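PDB 3HB7: isochorismatase hydrolase from Alkaliphilus metalliredigens, which probably acts as a hydrolase of the isochorismatase family, its particular substrate not being established. Local coordinates for residues A6-L11 / I120-L125; I58-R63 / L74-G79. All coordinates share one frame; numbering follows the deposited sequence.

Contact 1 of 2, residues A6-L11 / I120-L125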
loop_
_atom_site.group_PDB
_atom_site.type_symbol
_atom_site.label_atom_id
_atom_site.label_comp_id
_atom_site.label_asym_id
_atom_site.label_seq_id
_atom_site.Cartn_x
_atom_site.Cartn_y
_atom_site.Cartn_z
ATOM N N ALA E 6 46.959 31.965 -14.947
ATOM C CA ALA E 6 45.660 31.356 -14.737
ATOM C C ALA E 6 44.627 31.931 -15.677
ATOM O O ALA E 6 44.355 33.097 -15.640
ATOM C CB ALA E 6 45.234 31.530 -13.321
ATOM N N LYS E 7 44.079 31.091 -16.538
ATOM C CA LYS E 7 43.088 31.504 -17.499
ATOM C C LYS E 7 41.888 30.602 -17.426
ATOM O O LYS E 7 42.019 29.425 -17.321
ATOM C CB LYS E 7 43.675 31.469 -18.888
ATOM C CG LYS E 7 43.672 32.772 -19.587
ATOM C CD LYS E 7 44.024 32.585 -21.015
ATOM C CE LYS E 7 43.968 33.877 -21.764
ATOM N NZ LYS E 7 44.726 33.801 -23.032
ATOM N N HIS E 8 40.716 31.184 -17.511
ATOM C CA HIS E 8 39.477 30.498 -17.275
ATOM C C HIS E 8 38.527 30.638 -18.430
ATOM O O HIS E 8 38.451 31.666 -19.055
ATOM C CB HIS E 8 38.764 31.102 -16.089
ATOM C CG HIS E 8 39.329 30.710 -14.774
ATOM N ND1 HIS E 8 38.617 30.825 -13.610
ATOM C CD2 HIS E 8 40.538 30.226 -14.434
ATOM C CE1 HIS E 8 39.364 30.424 -12.606
ATOM N NE2 HIS E 8 40.533 30.052 -13.080
ATOM N N ALA E 9 37.769 29.582 -18.668
ATOM C CA ALA E 9 36.661 29.619 -19.584
ATOM C C ALA E 9 35.394 29.311 -18.837
ATOM O O ALA E 9 35.325 28.395 -18.058
ATOM C CB ALA E 9 36.857 28.656 -20.676
ATOM N N ILE E 10 34.380 30.094 -19.090
ATOM C CA ILE E 10 33.126 29.892 -18.449
ATOM C C ILE E 10 32.192 29.402 -19.491
ATOM O O ILE E 10 31.974 30.061 -20.463
ATOM C CB ILE E 10 32.617 31.203 -17.892
ATOM C CG1 ILE E 10 33.589 31.700 -16.845
ATOM C CG2 ILE E 10 31.250 31.050 -17.296
ATOM C CD1 ILE E 10 33.167 32.919 -16.184
ATOM N N LEU E 11 31.637 28.225 -19.275
ATOM C CA LEU E 11 30.783 27.612 -20.258
ATOM C C LEU E 11 29.345 27.840 -19.907
ATOM O O LEU E 11 28.903 27.494 -18.863
ATOM C CB LEU E 11 31.075 26.127 -20.361
ATOM C CG LEU E 11 32.553 25.823 -20.459
ATOM C CD1 LEU E 11 32.840 24.368 -20.441
ATOM C CD2 LEU E 11 33.112 26.425 -21.661
ATOM N N ILE E 120 43.794 27.778 -21.712
ATOM C CA ILE E 120 42.900 27.789 -20.584
ATOM C C ILE E 120 43.057 26.574 -19.739
ATOM O O ILE E 120 43.117 25.481 -20.238
ATOM C CB ILE E 120 41.516 27.859 -21.063
ATOM C CG1 ILE E 120 41.348 29.166 -21.798
ATOM C CG2 ILE E 120 40.590 27.783 -19.927
ATOM C CD1 ILE E 120 40.024 29.680 -21.774
ATOM N N ASP E 121 43.186 26.783 -18.443
ATOM C CA ASP E 121 43.358 25.673 -17.532
ATOM C C ASP E 121 42.164 25.332 -16.670
ATOM O O ASP E 121 42.175 24.358 -15.977
ATOM C CB ASP E 121 44.628 25.835 -16.690
ATOM C CG ASP E 121 44.565 26.999 -15.724
ATOM O OD1 ASP E 121 45.625 27.471 -15.321
ATOM O OD2 ASP E 121 43.485 27.445 -15.358
ATOM N N THR E 122 41.155 26.160 -16.700
ATOM C CA THR E 122 40.036 25.948 -15.840
ATOM C C THR E 122 38.753 26.223 -16.541
ATOM O O THR E 122 38.617 27.201 -17.202
ATOM C CB THR E 122 40.138 26.855 -14.620
ATOM O OG1 THR E 122 41.175 26.377 -13.786
ATOM C CG2 THR E 122 38.881 26.854 -13.835
ATOM N N VAL E 123 37.782 25.363 -16.353
ATOM C CA VAL E 123 36.479 25.621 -16.896
ATOM C C VAL E 123 35.494 25.756 -15.781
ATOM O O VAL E 123 35.569 25.056 -14.819
ATOM C CB VAL E 123 36.027 24.534 -17.894
ATOM C CG1 VAL E 123 37.154 24.116 -18.750
ATOM C CG2 VAL E 123 35.465 23.377 -17.195
ATOM N N VAL E 124 34.586 26.694 -15.908
ATOM C CA VAL E 124 33.588 26.883 -14.890
ATOM C C VAL E 124 32.189 26.807 -15.459
ATOM O O VAL E 124 31.916 27.343 -16.488
ATOM C CB VAL E 124 33.827 28.172 -14.050
ATOM C CG1 VAL E 124 35.228 28.674 -14.184
ATOM C CG2 VAL E 124 32.842 29.216 -14.361
ATOM N N LEU E 125 31.305 26.125 -14.764
ATOM C CA LEU E 125 30.064 25.662 -15.346
ATOM C C LEU E 125 28.841 26.431 -14.968
ATOM O O LEU E 125 28.596 26.664 -13.817
ATOM C CB LEU E 125 29.830 24.208 -14.977
ATOM C CG LEU E 125 30.588 23.150 -15.731
ATOM C CD1 LEU E 125 30.479 23.454 -17.137
ATOM C CD2 LEU E 125 31.996 23.148 -15.326
#
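Val124 turns its CG2 methyl onto the flank of Ile10, 3.6 Å from Ile10 CG1; Ile10 CG1 stands anti to the carbonyl carbon (chi1 -62°), and both it and Ile10 CG2 touch that one methyl. On the other face of the sheet, Leu11 CD1 rests at 4.1 Å from Val123 CB and also meets Leu125 CD1, while Ile120 sends CD1 back to Ala9 CB at 3.5 Å. His8 shares the Val124 face: its ring is covered on one side by Thr122, whose CG2 stands 3.7 Å from the centroid and 9° off the ring normal, a CH-pi contact over the centre. Strands 8-11 and 122-125 run parallel at 4.7 Å between axes, neighbours in the middle of the six-stranded parallel sheet, though two other strands, 53-60 and 96-100, and several helices come between them in the chain, as expected of the isochorismatase alpha/beta fold. Ala9 straddles Val123, its N bonding Thr122 O and its O accepting from Val124 N, and Leu11 N continues the ladder to Val124 O. Outside the pair, Tyr182 of helix 179-187 hydrogen-bonds His8 ND1, and Trp186 meets the same ring edge-to-face. An alanine at His8 would probably open a gap over Thr122 CG2 and deprive Tyr182 OH of its ring partner. At the polar edge Lys7 O accepts from Asp121 N at 3.1 Å and, weakly, from Thr122 N, while Thr122 OG1 gives its hydrogen to Asp121 OD2 (3.0 Å) from above the carboxylate plane.

Contact 2 of 2, residues I58-R63 / L74-G79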
loop_
_atom_site.group_PDB
_atom_site.type_symbol
_atom_site.label_atom_id
_atom_site.label_comp_id
_atom_site.label_asym_id
_atom_site.label_seq_id
_atom_site.Cartn_x
_atom_site.Cartn_y
_atom_site.Cartn_z
ATOM N N ILE E 58 27.315 27.519 -25.271
ATOM C CA ILE E 58 27.075 26.223 -25.821
ATOM C C ILE E 58 25.615 25.972 -26.028
ATOM O O ILE E 58 24.833 26.063 -25.124
ATOM C CB ILE E 58 27.695 25.182 -24.939
ATOM C CG1 ILE E 58 29.171 25.472 -24.850
ATOM C CG2 ILE E 58 27.504 23.829 -25.522
ATOM C CD1 ILE E 58 29.827 24.813 -23.787
ATOM N N GLN E 59 25.257 25.656 -27.249
ATOM C CA GLN E 59 23.888 25.436 -27.601
ATOM C C GLN E 59 23.666 24.094 -28.247
ATOM O O GLN E 59 24.362 23.716 -29.141
ATOM C CB GLN E 59 23.403 26.534 -28.533
ATOM C CG GLN E 59 23.880 26.391 -29.918
ATOM C CD GLN E 59 23.540 27.536 -30.804
ATOM O OE1 GLN E 59 22.450 28.032 -30.758
ATOM N NE2 GLN E 59 24.476 27.981 -31.580
ATOM N N GLU E 60 22.648 23.403 -27.785
ATOM C CA GLU E 60 22.207 22.174 -28.385
ATOM C C GLU E 60 21.615 22.507 -29.717
ATOM O O GLU E 60 20.834 23.411 -29.819
ATOM C CB GLU E 60 21.156 21.536 -27.505
ATOM C CG GLU E 60 20.507 20.328 -28.068
ATOM C CD GLU E 60 19.613 19.637 -27.072
ATOM O OE1 GLU E 60 18.417 19.569 -27.300
ATOM O OE2 GLU E 60 20.102 19.174 -26.050
ATOM N N ALA E 61 22.039 21.786 -30.735
ATOM C CA ALA E 61 21.609 21.998 -32.089
ATOM C C ALA E 61 21.458 20.715 -32.888
ATOM O O ALA E 61 22.274 20.419 -33.699
ATOM C CB ALA E 61 22.556 22.919 -32.772
ATOM N N HIS E 62 20.399 19.976 -32.670
ATOM C CA HIS E 62 20.245 18.689 -33.301
ATOM C C HIS E 62 19.942 18.826 -34.758
ATOM O O HIS E 62 19.499 19.842 -35.192
ATOM C CB HIS E 62 19.136 17.904 -32.636
ATOM C CG HIS E 62 19.491 17.399 -31.284
ATOM N ND1 HIS E 62 20.042 16.164 -31.078
ATOM C CD2 HIS E 62 19.386 17.965 -30.070
ATOM C CE1 HIS E 62 20.262 15.987 -29.797
ATOM N NE2 HIS E 62 19.869 17.066 -29.161
ATOM N N ARG E 63 20.173 17.764 -35.504
ATOM C CA ARG E 63 19.768 17.671 -36.884
ATOM C C ARG E 63 18.278 17.593 -36.985
ATOM O O ARG E 63 17.655 16.951 -36.193
ATOM C CB ARG E 63 20.254 16.377 -37.451
ATOM C CG ARG E 63 21.683 16.187 -37.432
ATOM C CD ARG E 63 22.082 15.513 -38.676
ATOM N NE ARG E 63 22.231 14.100 -38.480
ATOM C CZ ARG E 63 21.871 13.200 -39.368
ATOM N NH1 ARG E 63 21.343 13.575 -40.505
ATOM N NH2 ARG E 63 22.039 11.929 -39.119
ATOM N N LEU E 74 11.533 16.928 -29.165
ATOM C CA LEU E 74 11.748 17.135 -27.744
ATOM C C LEU E 74 13.148 17.593 -27.474
ATOM O O LEU E 74 13.689 17.363 -26.402
ATOM C CB LEU E 74 11.483 15.870 -26.956
ATOM C CG LEU E 74 10.008 15.757 -26.620
ATOM C CD1 LEU E 74 9.766 16.333 -25.259
ATOM C CD2 LEU E 74 9.187 16.475 -27.672
ATOM N N HIS E 75 13.724 18.239 -28.477
ATOM C CA HIS E 75 15.019 18.834 -28.365
ATOM C C HIS E 75 15.126 20.019 -29.318
ATOM O O HIS E 75 14.354 20.155 -30.232
ATOM C CB HIS E 75 16.094 17.775 -28.594
ATOM C CG HIS E 75 15.979 17.082 -29.906
ATOM N ND1 HIS E 75 15.670 17.746 -31.068
ATOM C CD2 HIS E 75 16.135 15.789 -30.248
ATOM C CE1 HIS E 75 15.634 16.894 -32.069
ATOM N NE2 HIS E 75 15.921 15.700 -31.600
ATOM N N ALA E 76 16.079 20.886 -29.056
ATOM C CA ALA E 76 16.327 22.042 -29.867
ATOM C C ALA E 76 16.986 21.711 -31.193
ATOM O O ALA E 76 17.953 20.995 -31.242
ATOM C CB ALA E 76 17.171 22.980 -29.113
ATOM N N VAL E 77 16.475 22.273 -32.266
ATOM C CA VAL E 77 16.930 21.933 -33.582
ATOM C C VAL E 77 17.771 22.996 -34.208
ATOM O O VAL E 77 17.500 24.151 -34.069
ATOM C CB VAL E 77 15.781 21.744 -34.493
ATOM C CG1 VAL E 77 16.276 21.459 -35.859
ATOM C CG2 VAL E 77 14.938 20.660 -33.999
ATOM N N LYS E 78 18.782 22.588 -34.945
ATOM C CA LYS E 78 19.713 23.522 -35.510
ATOM C C LYS E 78 19.006 24.489 -36.435
ATOM O O LYS E 78 18.208 24.102 -37.245
ATOM C CB LYS E 78 20.780 22.758 -36.280
ATOM C CG LYS E 78 21.705 23.612 -37.081
ATOM C CD LYS E 78 22.995 22.905 -37.367
ATOM C CE LYS E 78 23.896 23.700 -38.300
ATOM N NZ LYS E 78 23.915 23.154 -39.681
ATOM N N GLY E 79 19.319 25.764 -36.290
ATOM C CA GLY E 79 18.780 26.797 -37.143
ATOM C C GLY E 79 17.412 27.335 -36.790
ATOM O O GLY E 79 16.888 28.164 -37.485
#
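His62 and His75 lay their rings face to face, centroids 4.0 Å apart and planes inclined by 14°. The overlap is real and not merely a matter of near-parallel planes, since His75 CD2 sits over the centre of the His62 ring and His62 CG over the centre of the His75 ring. His62 CB also approaches the His75 face, 3.9 Å from its centroid, adding a CH-pi contact to the stack. The CA-CB bond of His75 points toward 58-63, and chi1 of 57° puts CG between the backbone N and the carbonyl carbon, where it lies over the His62 ring face. Beside the stack, Glu60 reaches out with an extended chain, and its OE1 accepts a hydrogen bond from Ala76 N at 3.2 Å through the anti lone pair. The same oxygen lies against His75 CB, and the carboxylate stands almost perpendicular to the His75 ring.

Two backbone bonds join the chains beside the stack, each donor lying in the carbonyl plane. His62 N donates to Ala76 O at 3.0 Å. Lys78 N donates to His62 O at 2.8 Å. Ala76 O also borders the edge of the His62 ring near its plane. One residue before His62, Ala61 CB packs on Lys78 CB at 3.9 Å. In the next shell Glu60 is held through its backbone, N to Asp14 OD1 and O to Ser83 OG, while His62 ND1 hydrogen-bonds an ammonium ion that probably came from the crystallisation liquor. The touching parts, 60-63 and 75-78, run 73° apart, and His62 with Val77 forms a single backbone bridge: the arrangement is that of a loop crossing the chain just beyond the C-terminal end of strand 53-60 in the parallel sheet of an alpha/beta fold.

Overall arrangement
From the N terminus, the chain enters strand 8-13, passes through helix 35-47 and reaches strand 53-60. Just past that strand, contact 2 closes a short loop, which includes the unmodelled residues 65-73, and ties the stretch before strand 96-100 to the C-terminal end of strand 53-60. The chain then runs through strand 96-100 and helix 111-117 before 120-125 returns beside 6-11, so contact 1 joins the two central strands of the sheet and closes a much longer loop, with contact 2 nested inside it. Their centres lie about 24 Å apart. Leu11 CB meets Ile58 CD1 at 3.9 Å, so segments 6-11 and 58-63 pack together, although Ile58 itself does not touch 74-79.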